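BPH (PDB 5OVS) forms a tetradecameric double-ring complex homologous to the proteasome and probably hydrolyses peptide bonds inside its central cavity. Local coordinates at residues K[41-46]-K[114-119]. Numbering follows the deposited sequence.
Sequences VGDSYV and ANPRGI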
loop_
_atom_site.group_PDB
_atom_site.type_symbol
_atom_site.label_atom_id
_atom_site.label_comp_id
_atom_site.label_asym_id
_atom_site.label_seq_id
_atom_site.Cartn_x
_atom_site.Cartn_y
_atom_site.Cartn_z
ATOM N N VAL K 41 27.021 -37.374 9.850
ATOM C CA VAL K 41 25.814 -38.064 10.289
ATOM C C VAL K 41 25.915 -39.519 9.819
ATOM O O VAL K 41 25.717 -39.817 8.637
ATOM C CB VAL K 41 24.539 -37.400 9.737
ATOM C CG1 VAL K 41 23.305 -38.126 10.242
ATOM C CG2 VAL K 41 24.486 -35.936 10.135
ATOM N N GLY K 42 26.224 -40.418 10.754
ATOM C CA GLY K 42 26.576 -41.788 10.411
ATOM C C GLY K 42 27.863 -41.753 9.603
ATOM O O GLY K 42 28.850 -41.128 10.013
ATOM N N ASP K 43 27.851 -42.391 8.438
ATOM C CA ASP K 43 28.972 -42.273 7.522
ATOM C C ASP K 43 28.670 -41.306 6.372
ATOM O O ASP K 43 29.286 -41.394 5.311
ATOM C CB ASP K 43 29.394 -43.643 7.000
ATOM C CG ASP K 43 28.388 -44.243 6.048
ATOM O OD1 ASP K 43 27.205 -43.827 6.071
ATOM O OD2 ASP K 43 28.791 -45.140 5.266
ATOM N N SER K 44 27.727 -40.391 6.583
ATOM C CA SER K 44 27.529 -39.269 5.669
ATOM C C SER K 44 28.131 -37.990 6.239
ATOM O O SER K 44 28.221 -37.823 7.452
ATOM C CB SER K 44 26.041 -39.041 5.390
ATOM O OG SER K 44 25.482 -40.113 4.658
ATOM N N TYR K 45 28.544 -37.092 5.353
ATOM C CA TYR K 45 28.896 -35.735 5.739
ATOM C C TYR K 45 27.844 -34.837 5.156
ATOM O O TYR K 45 27.516 -34.960 3.979
ATOM C CB TYR K 45 30.244 -35.325 5.182
ATOM C CG TYR K 45 31.405 -36.068 5.783
ATOM C CD1 TYR K 45 31.859 -35.781 7.064
ATOM C CD2 TYR K 45 32.059 -37.049 5.065
ATOM C CE1 TYR K 45 32.935 -36.466 7.611
ATOM C CE2 TYR K 45 33.133 -37.737 5.600
ATOM C CZ TYR K 45 33.565 -37.444 6.870
ATOM O OH TYR K 45 34.632 -38.138 7.389
ATOM N N VAL K 46 27.314 -33.941 5.978
ATOM C CA VAL K 46 26.281 -33.023 5.553
ATOM C C VAL K 46 26.826 -31.596 5.619
ATOM O O VAL K 46 27.284 -31.149 6.667
ATOM C CB VAL K 46 25.010 -33.171 6.414
ATOM C CG1 VAL K 46 23.881 -32.297 5.875
ATOM C CG2 VAL K 46 24.578 -34.627 6.454
ATOM N N ALA K 114 27.287 -36.196 1.264
ATOM C CA ALA K 114 28.264 -37.105 0.692
ATOM C C ALA K 114 28.318 -38.378 1.529
ATOM O O ALA K 114 28.472 -38.325 2.735
ATOM C CB ALA K 114 29.628 -36.449 0.667
ATOM N N ASN K 115 28.180 -39.526 0.885
ATOM C CA ASN K 115 28.520 -40.799 1.536
ATOM C C ASN K 115 28.983 -41.833 0.513
ATOM O O ASN K 115 28.788 -41.644 -0.690
ATOM C CB ASN K 115 27.358 -41.308 2.398
ATOM C CG ASN K 115 26.156 -41.746 1.581
ATOM O OD1 ASN K 115 26.207 -42.728 0.842
ATOM N ND2 ASN K 115 25.052 -41.038 1.751
ATOM N N PRO K 116 29.605 -42.931 0.981
ATOM C CA PRO K 116 30.127 -43.894 0.025
ATOM C C PRO K 116 29.153 -44.304 -1.088
ATOM O O PRO K 116 29.599 -44.630 -2.191
ATOM C CB PRO K 116 30.499 -45.092 0.909
ATOM C CG PRO K 116 30.896 -44.468 2.201
ATOM C CD PRO K 116 29.966 -43.292 2.366
ATOM N N ARG K 117 27.847 -44.277 -0.831
ATOM C CA ARG K 117 26.900 -44.744 -1.837
ATOM C C ARG K 117 26.406 -43.675 -2.824
ATOM O O ARG K 117 25.575 -43.966 -3.668
ATOM C CB ARG K 117 25.761 -45.522 -1.166
ATOM C CG ARG K 117 26.279 -46.855 -0.612
ATOM C CD ARG K 117 25.546 -47.419 0.600
ATOM N NE ARG K 117 25.368 -46.499 1.732
ATOM C CZ ARG K 117 26.331 -46.077 2.554
ATOM N NH1 ARG K 117 27.596 -46.444 2.380
ATOM N NH2 ARG K 117 26.019 -45.258 3.551
ATOM N N GLY K 118 26.926 -42.454 -2.735
ATOM C CA GLY K 118 26.642 -41.438 -3.753
ATOM C C GLY K 118 26.738 -40.024 -3.225
ATOM O O GLY K 118 26.951 -39.809 -2.039
ATOM N N ILE K 119 26.563 -39.053 -4.117
ATOM C CA ILE K 119 26.484 -37.658 -3.717
ATOM C C ILE K 119 25.097 -37.092 -4.010
ATOM O O ILE K 119 24.519 -37.321 -5.070
ATOM C CB ILE K 119 27.580 -36.823 -4.373
ATOM C CG1 ILE K 119 27.551 -36.947 -5.902
ATOM C CG2 ILE K 119 28.939 -37.256 -3.843
ATOM C CD1 ILE K 119 28.250 -35.794 -6.594
#
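R117 NH2 bonds to D43 OD1 at 3.1 Å and more weakly to D43 OD2. The salt bridge to D43 OD1 uses that oxygen's syn lone pair. R117 NH1 adds a weak bond to D43 OD2. Carboxylate and guanidinium lie nearly coplanar, 9° apart. The R117 chain bends at chi3 (-51°), and N115 OD1 lies 3.6 Å above one face of the guanidinium plane, offset toward the rim. NE of R117 pairs with D72, so the arginine joins two acidic residues.

N115 OD1 accepts from R117 N at 2.8 Å and forms an Asx turn. N115 ND2 reaches S44 OG in a weak bond at 3.1 Å and also bonds weakly to L71 O. The P116 ring lies beside D43, with CD 3.6 Å from OD2.

The strands themselves meet as an antiparallel hydrogen-bonded pair, Y45 with A114. Y45 N to A114 O measures 2.9 Å and the return bond, A114 N to Y45 O, 3.0 Å. Y45 and A114 face strands 11-16 and 182-187 of the other sheet of the proteasome-type sandwich, and the Y45 ring stacks on F184.

Each segment turns here: type II' from V41 to S44, type I from N115 to G118. The ionic pair thus ties two hairpin turns at the same end of neighbouring strands, 44-48 and 111-115, and D72 probably offsets more of the arginine's charge.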